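Local structure of rusticyanin (Thiobacillus ferrooxidans, 2CAL) at residues 4-9 with 110-115; 40-45 with 76-81. The protein carries electrons in the periplasm from cytochrome c552 to an A-type oxidase, using a single bound copper ion in an iron-respiratory electron transport chain. The protein carries 1 engineered substitution. All coordinates share one frame; numbering follows the deposited sequence.

Overall arrangement
Interactions 1 and 2 lie on the same side of the chain's centre, about 10 Å apart between centres, and reach the same mixed sheet of the blue copper fold. Interaction 1 lays the 110-115 loop over Trp6 at the surface; interaction 2, more buried, joins strands 36-43 and 70-77 where they run out beside the metal. The two touch, for instance where Pro114 CD packs 3.3 Å from Asn79 O. Both border the copper site of His84, Cys137 and Met147: the side chain of Phe110 comes within about 7 Å of the copper ion and that of Ala43 within about 6 Å. His84 is near both: its backbone O takes a hydrogen bond from Ser111, and Ala43 touches it.

Interaction 1 of 2, residues 4-9 with 110-115; sequences TTWKEA and FSPVPK
Phe110 meets Trp6 through its carbonyl oxygen and one water, which accepts from Trp6 NE1 at 2.9 Å and donates to Phe110 O at 2.7 Å. This bridge gives the indole N-H a partner although no direct hydrogen bond joins the segments. Ser111 follows over the six-membered ring: its CA makes a CH-pi contact 3.7 Å from the ring centroid, 19° off the normal, while its CB reaches Trp6 CH2 at 3.5 Å. The hydroxyl OG is engaged elsewhere, bonded to the carbonyl of copper-site His84. In cupredoxin terms, strand 7-9 belongs to the N-terminal extension of rusticyanin, hydrogen-bonded along the outer side of strand 119-126; Trp6, just ahead of strand 7-9, is where the extension takes up the 110-115 loop. Pro112 covers the five-membered ring on the same face as Ser111, with CD 3.6 Å from the centroid and 3.4 Å from Trp6 CD2. Trp6 CG stands anti to its own carbonyl carbon (chi1 -58°), which carries the indole toward the loop, and chi2 of 85° turns its face there. Farther round the pyrrolidine ring, Pro112 CB lies 3.7 Å from Glu8 OE2, the Glu8 chain bending at chi2 to slide past.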
ATOM      1  N   THR A   4       1.759 -10.574  -9.012  1.00 17.95           N
ATOM      2  CA  THR A   4       2.594 -11.502  -8.261  1.00 17.93           C
ATOM      3  C   THR A   4       3.992 -11.496  -8.869  1.00 18.61           C
ATOM      4  O   THR A   4       4.754 -12.453  -8.712  1.00 18.69           O
ATOM      5  CB  THR A   4       2.062 -12.942  -8.290  1.00 20.25           C
ATOM      6  OG1 THR A   4       1.922 -13.344  -9.665  1.00 22.97           O
ATOM      7  CG2 THR A   4       0.711 -13.048  -7.591  1.00 21.45           C
ATOM      8  N   THR A   5       4.376 -10.421  -9.529  1.00 17.51           N
ATOM      9  CA  THR A   5       5.727 -10.255 -10.049  1.00 18.59           C
ATOM     10  C   THR A   5       6.541  -9.226  -9.279  1.00 17.07           C
ATOM     11  O   THR A   5       6.059  -8.108  -9.117  1.00 19.83           O
ATOM     12  CB  THR A   5       5.611  -9.833 -11.518  1.00 22.60           C
ATOM     13  OG1 THR A   5       4.864 -10.840 -12.224  1.00 30.72           O
ATOM     14  CG2 THR A   5       6.993  -9.853 -12.162  1.00 32.02           C
ATOM     15  N   TRP A   6       7.707  -9.598  -8.836  1.00 15.36           N
ATOM     16  CA  TRP A   6       8.447  -8.832  -7.860  1.00 13.65           C
ATOM     17  C   TRP A   6       9.891  -8.620  -8.326  1.00 14.43           C
ATOM     18  O   TRP A   6      10.481  -9.444  -9.004  1.00 16.71           O
ATOM     19  CB  TRP A   6       8.490  -9.501  -6.485  1.00 14.74           C
ATOM     20  CG  TRP A   6       7.080  -9.728  -5.970  1.00 13.61           C
ATOM     21  CD1 TRP A   6       6.307 -10.819  -6.290  1.00 14.76           C
ATOM     22  CD2 TRP A   6       6.305  -8.893  -5.123  1.00 12.33           C
ATOM     23  NE1 TRP A   6       5.087 -10.688  -5.664  1.00 14.38           N
ATOM     24  CE2 TRP A   6       5.048  -9.528  -4.932  1.00 13.01           C
ATOM     25  CE3 TRP A   6       6.554  -7.677  -4.469  1.00 13.06           C
ATOM     26  CZ2 TRP A   6       4.053  -8.965  -4.140  1.00 12.85           C
ATOM     27  CZ3 TRP A   6       5.542  -7.106  -3.665  1.00 13.53           C
ATOM     28  CH2 TRP A   6       4.302  -7.789  -3.515  1.00 12.82           C
ATOM     29  N   LYS A   7      10.461  -7.487  -7.928  1.00 14.59           N
ATOM     30  CA  LYS A   7      11.859  -7.141  -8.118  1.00 16.65           C
ATOM     31  C   LYS A   7      12.487  -6.957  -6.729  1.00 15.70           C
ATOM     32  O   LYS A   7      11.796  -6.906  -5.708  1.00 13.99           O
ATOM     33  CB  LYS A   7      11.981  -5.915  -9.007  1.00 20.11           C
ATOM     34  CG  LYS A   7      11.555  -6.048 -10.431  1.00 24.34           C
ATOM     35  CD  LYS A   7      11.761  -4.778 -11.259  0.64 27.80           C
ATOM     36  CE  LYS A   7      10.423  -4.238 -11.717  0.64 35.38           C
ATOM     37  NZ  LYS A   7      10.499  -3.350 -12.917  0.64 53.80           N
ATOM     38  N   GLU A   8      13.820  -6.869  -6.668  1.00 18.10           N
ATOM     39  CA  GLU A   8      14.485  -6.686  -5.373  1.00 17.93           C
ATOM     40  C   GLU A   8      15.247  -5.370  -5.321  1.00 16.83           C
ATOM     41  O   GLU A   8      15.824  -4.986  -6.343  1.00 23.06           O
ATOM     42  CB  GLU A   8      15.447  -7.867  -5.099  1.00 24.08           C
ATOM     43  CG  GLU A   8      14.625  -9.163  -4.919  1.00 28.48           C
ATOM     44  CD  GLU A   8      13.922  -9.369  -3.588  1.00 34.34           C
ATOM     45  OE1 GLU A   8      14.328  -8.733  -2.574  1.00 40.26           O
ATOM     46  OE2 GLU A   8      12.946 -10.183  -3.476  1.00 37.00           O
ATOM     47  N   ALA A   9      15.249  -4.690  -4.203  1.00 13.95           N
ATOM     48  CA  ALA A   9      15.843  -3.386  -4.026  1.00 14.70           C
ATOM     49  C   ALA A   9      16.744  -3.380  -2.809  1.00 14.83           C
ATOM     50  O   ALA A   9      16.410  -3.925  -1.777  1.00 17.22           O
ATOM     51  CB  ALA A   9      14.788  -2.310  -3.844  1.00 14.06           C
ATOM     52  N   PHE A 110       1.129 -12.085  -1.988  1.00 14.03           N
ATOM     53  CA  PHE A 110       2.033 -11.971  -0.866  1.00 12.42           C
ATOM     54  C   PHE A 110       3.434 -11.637  -1.411  1.00 13.33           C
ATOM     55  O   PHE A 110       3.922 -12.200  -2.375  1.00 14.99           O
ATOM     56  CB  PHE A 110       2.051 -13.278  -0.051  1.00 13.37           C
ATOM     57  CG  PHE A 110       0.696 -13.470   0.600  1.00 12.72           C
ATOM     58  CD1 PHE A 110       0.172 -12.632   1.517  1.00 13.35           C
ATOM     59  CD2 PHE A 110      -0.099 -14.573   0.219  1.00 12.95           C
ATOM     60  CE1 PHE A 110      -1.077 -12.770   2.106  1.00 13.51           C
ATOM     61  CE2 PHE A 110      -1.342 -14.719   0.804  1.00 13.10           C
ATOM     62  CZ  PHE A 110      -1.857 -13.858   1.744  1.00 13.19           C
ATOM     63  N   SER A 111       4.075 -10.704  -0.727  1.00 12.52           N
ATOM     64  CA  SER A 111       5.413 -10.280  -1.166  1.00 12.10           C
ATOM     65  C   SER A 111       6.502 -11.239  -0.717  1.00 12.50           C
ATOM     66  O   SER A 111       6.365 -11.937   0.313  1.00 13.33           O
ATOM     67  CB  SER A 111       5.714  -8.904  -0.558  1.00 12.80           C
ATOM     68  OG  SER A 111       5.706  -8.905   0.856  1.00 12.91           O
ATOM     69  N   PRO A 112       7.642 -11.242  -1.415  1.00 14.14           N
ATOM     70  CA  PRO A 112       8.822 -11.937  -0.894  1.00 14.50           C
ATOM     71  C   PRO A 112       9.175 -11.367   0.475  1.00 13.21           C
ATOM     72  O   PRO A 112       9.104 -10.155   0.750  1.00 13.95           O
ATOM     73  CB  PRO A 112       9.956 -11.587  -1.895  1.00 18.89           C
ATOM     74  CG  PRO A 112       9.264 -11.112  -3.158  1.00 17.65           C
ATOM     75  CD  PRO A 112       7.941 -10.560  -2.691  1.00 14.67           C
ATOM     76  N   VAL A 113       9.651 -12.248   1.359  1.00 12.79           N
ATOM     77  CA  VAL A 113      10.178 -11.804   2.647  1.00 13.79           C
ATOM     78  C   VAL A 113      11.528 -11.152   2.389  1.00 12.54           C
ATOM     79  O   VAL A 113      12.276 -11.594   1.479  1.00 13.83           O
ATOM     80  CB  VAL A 113      10.287 -13.018   3.581  1.00 15.19           C
ATOM     81  CG1 VAL A 113       8.933 -13.766   3.624  0.56 18.18           C
ATOM     82  CG2 VAL A 113      11.391 -13.999   3.245  0.56 25.25           C
ATOM     83  N   PRO A 114      11.920 -10.140   3.143  1.00 12.44           N
ATOM     84  CA  PRO A 114      13.280  -9.547   2.927  1.00 13.71           C
ATOM     85  C   PRO A 114      14.369 -10.608   3.019  1.00 15.89           C
ATOM     86  O   PRO A 114      14.287 -11.498   3.900  1.00 17.45           O
ATOM     87  CB  PRO A 114      13.369  -8.509   4.011  1.00 14.43           C
ATOM     88  CG  PRO A 114      11.952  -8.087   4.222  1.00 13.92           C
ATOM     89  CD  PRO A 114      11.167  -9.373   4.139  1.00 12.95           C
ATOM     90  N   LYS A 115      15.357 -10.571   2.162  1.00 15.92           N
ATOM     91  CA  LYS A 115      16.424 -11.576   2.097  1.00 18.53           C
ATOM     92  C   LYS A 115      17.645 -10.997   1.422  1.00 17.48           C
ATOM     93  O   LYS A 115      17.553 -10.138   0.572  1.00 17.12           O
ATOM     94  CB  LYS A 115      15.959 -12.788   1.289  1.00 22.24           C
ATOM     95  CG  LYS A 115      16.994 -13.864   1.194  1.00 31.23           C
ATOM     96  CD  LYS A 115      16.537 -14.933   0.221  1.00 39.11           C
ATOM     97  CE  LYS A 115      16.104 -14.320  -1.119  1.00 46.15           C
ATOM     98  NZ  LYS A 115      16.320 -15.330  -2.206  1.00 55.67           N
TER
HETATM   99  O   HOH W   1       2.925 -12.505  -4.915  1.00 17.56           O

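Interaction 2 of 2, residues 40-45 with 76-81; sequences VAAAVL and INTNKG
Ala43 O takes two hydrogen bonds from Thr78. The hydroxyl OG1 donates to it at 2.9 Å, coming from well above the carbonyl plane, and the backbone N of Thr78 adds a weak, bent bond of 3.4 Å. Thr78 OG1 sits between its own backbone N and carbonyl carbon (chi1 46°), a rotation that brings it over the end of the neighbouring strand, where Val44 O is also only 3.1 Å from it. A valine in place of Thr78 would probably leave Ala43 O with just the weak backbone bond from this turn and bring a methyl group against the carbonyls of Ala43 and Val44. Behind this point the strands pair in parallel: Ile76 N donates to Ala41 O and Ala43 N to Ile76 O, each at 3.0 Å, so that Ile76 bridges the residues flanking Ala42. A CH...O contact from Ala42 CA to Ile76 O, 3.1 Å, lies alongside. Packing extends outward at both ends. Val40 CG1 meets Ile76 CD1 at 4.0 Å, and beyond the strands the flat amide of Asn79 lies against the branched Val44, Asn79 CG 3.7 Å from Val44 CB. Leu45 swings its CD2 methyl back to Thr78. Ala42 and Ile76 turn their side chains to helix 11-18, whereas Ala43 faces His84 and Met147, both copper ligands. Such a parallel pair, 36-43 beside 70-77, in one sheet of the beta sandwich is characteristic of the cupredoxin fold, with strand ends and loops gathered round the copper site.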
ATOM      1  N   VAL A  40       3.469   5.579  -3.305  1.00 10.56           N
ATOM      2  CA  VAL A  40       4.539   4.618  -2.920  1.00 11.22           C
ATOM      3  C   VAL A  40       4.279   4.243  -1.475  1.00 10.55           C
ATOM      4  O   VAL A  40       4.391   5.048  -0.543  1.00 11.59           O
ATOM      5  CB  VAL A  40       5.948   5.183  -3.158  1.00 11.58           C
ATOM      6  CG1 VAL A  40       6.965   4.078  -2.835  1.00 12.36           C
ATOM      7  CG2 VAL A  40       6.113   5.677  -4.591  1.00 12.33           C
ATOM      8  N   ALA A  41       3.920   2.960  -1.303  1.00 11.31           N
ATOM      9  CA  ALA A  41       3.587   2.414  -0.005  1.00 10.93           C
ATOM     10  C   ALA A  41       4.584   1.357   0.443  1.00 10.40           C
ATOM     11  O   ALA A  41       5.098   0.615  -0.394  1.00 11.05           O
ATOM     12  CB  ALA A  41       2.205   1.731  -0.082  1.00 12.15           C
ATOM     13  N   ALA A  42       4.821   1.316   1.739  1.00 11.15           N
ATOM     14  CA  ALA A  42       5.715   0.281   2.312  1.00 10.62           C
ATOM     15  C   ALA A  42       5.055  -0.357   3.494  1.00 10.85           C
ATOM     16  O   ALA A  42       4.285   0.233   4.240  1.00 12.43           O
ATOM     17  CB  ALA A  42       7.020   0.922   2.793  1.00 13.14           C
ATOM     18  N   ALA A  43       5.342  -1.647   3.654  1.00 11.12           N
ATOM     19  CA  ALA A  43       4.897  -2.421   4.819  1.00 11.66           C
ATOM     20  C   ALA A  43       5.918  -2.303   5.972  1.00 11.48           C
ATOM     21  O   ALA A  43       7.019  -2.854   5.835  1.00 12.65           O
ATOM     22  CB  ALA A  43       4.719  -3.878   4.426  1.00 12.87           C
ATOM     23  N   VAL A  44       5.555  -1.617   7.024  1.00 11.92           N
ATOM     24  CA  VAL A  44       6.284  -1.456   8.277  1.00 12.37           C
ATOM     25  C   VAL A  44       7.729  -0.985   7.983  1.00 12.14           C
ATOM     26  O   VAL A  44       8.727  -1.710   8.045  1.00 13.53           O
ATOM     27  CB  VAL A  44       6.322  -2.714   9.178  1.00 12.27           C
ATOM     28  CG1 VAL A  44       6.794  -2.368  10.584  1.00 15.30           C
ATOM     29  CG2 VAL A  44       4.944  -3.379   9.260  1.00 13.37           C
ATOM     30  N   LEU A  45       7.844   0.287   7.645  1.00 12.51           N
ATOM     31  CA  LEU A  45       9.174   0.892   7.572  1.00 12.77           C
ATOM     32  C   LEU A  45       9.793   0.813   8.969  1.00 12.91           C
ATOM     33  O   LEU A  45       9.088   0.854   9.987  1.00 12.79           O
ATOM     34  CB  LEU A  45       9.105   2.351   7.125  1.00 12.28           C
ATOM     35  CG  LEU A  45       8.695   2.616   5.689  1.00 12.72           C
ATOM     36  CD1 LEU A  45       8.599   4.109   5.397  1.00 16.23           C
ATOM     37  CD2 LEU A  45       9.698   1.961   4.741  1.00 14.18           C
ATOM     38  N   ILE A  76       6.383  -1.803  -1.494  1.00 10.95           N
ATOM     39  CA  ILE A  76       7.663  -2.317  -1.000  1.00 10.70           C
ATOM     40  C   ILE A  76       7.462  -2.985   0.341  1.00 10.71           C
ATOM     41  O   ILE A  76       6.882  -2.392   1.231  1.00 11.55           O
ATOM     42  CB  ILE A  76       8.689  -1.141  -0.874  1.00 11.93           C
ATOM     43  CG1 ILE A  76       8.785  -0.270  -2.126  1.00 12.11           C
ATOM     44  CG2 ILE A  76      10.041  -1.705  -0.449  1.00 12.91           C
ATOM     45  CD1 ILE A  76       9.393   1.078  -1.846  1.00 15.90           C
ATOM     46  N   ASN A  77       7.965  -4.204   0.487  1.00 11.31           N
ATOM     47  CA  ASN A  77       7.898  -4.857   1.793  1.00 11.86           C
ATOM     48  C   ASN A  77       9.240  -4.747   2.513  1.00 11.89           C
ATOM     49  O   ASN A  77      10.181  -5.484   2.175  1.00 12.38           O
ATOM     50  CB  ASN A  77       7.515  -6.333   1.667  1.00 11.82           C
ATOM     51  CG  ASN A  77       7.499  -7.071   2.968  1.00 11.97           C
ATOM     52  OD1 ASN A  77       7.661  -8.339   2.997  1.00 15.33           O
ATOM     53  ND2 ASN A  77       7.363  -6.385   4.067  1.00 11.39           N
ATOM     54  N   THR A  78       9.303  -3.886   3.515  1.00 12.80           N
ATOM     55  CA  THR A  78      10.510  -3.706   4.311  1.00 13.09           C
ATOM     56  C   THR A  78      10.499  -4.474   5.631  1.00 15.66           C
ATOM     57  O   THR A  78      11.419  -4.329   6.428  1.00 18.95           O
ATOM     58  CB  THR A  78      10.741  -2.183   4.607  1.00 13.80           C
ATOM     59  OG1 THR A  78       9.519  -1.545   5.037  1.00 15.98           O
ATOM     60  CG2 THR A  78      11.203  -1.538   3.297  1.00 16.38           C
ATOM     61  N   ASN A  79       9.491  -5.284   5.917  1.00 13.77           N
ATOM     62  CA  ASN A  79       9.350  -5.889   7.253  1.00 13.93           C
ATOM     63  C   ASN A  79       9.935  -7.282   7.305  1.00 13.39           C
ATOM     64  O   ASN A  79       9.409  -8.227   6.749  1.00 13.60           O
ATOM     65  CB  ASN A  79       7.871  -5.882   7.619  1.00 15.12           C
ATOM     66  CG  ASN A  79       7.616  -6.154   9.061  1.00 14.62           C
ATOM     67  OD1 ASN A  79       8.425  -5.909   9.992  1.00 21.60           O
ATOM     68  ND2 ASN A  79       6.494  -6.729   9.326  1.00 15.93           N
ATOM     69  N   LYS A  80      11.103  -7.369   7.979  1.00 16.71           N
ATOM     70  CA  LYS A  80      11.803  -8.668   8.036  1.00 16.17           C
ATOM     71  C   LYS A  80      10.945  -9.744   8.689  1.00 16.08           C
ATOM     72  O   LYS A  80      10.257  -9.478   9.666  1.00 18.50           O
ATOM     73  CB  LYS A  80      13.139  -8.489   8.737  1.00 19.61           C
ATOM     74  CG  LYS A  80      14.121  -7.617   7.918  1.00 24.78           C
ATOM     75  CD  LYS A  80      15.519  -7.515   8.499  1.00 33.27           C
ATOM     76  CE  LYS A  80      16.504  -6.720   7.650  1.00 43.36           C
ATOM     77  NZ  LYS A  80      17.717  -6.267   8.424  1.00 52.46           N
ATOM     78  N   GLY A  81      10.971 -10.910   8.042  1.00 15.47           N
ATOM     79  CA  GLY A  81      10.194 -12.062   8.508  1.00 15.10           C
ATOM     80  C   GLY A  81       8.768 -12.182   8.041  1.00 15.67           C
ATOM     81  O   GLY A  81       8.148 -13.185   8.374  1.00 16.75           O
TER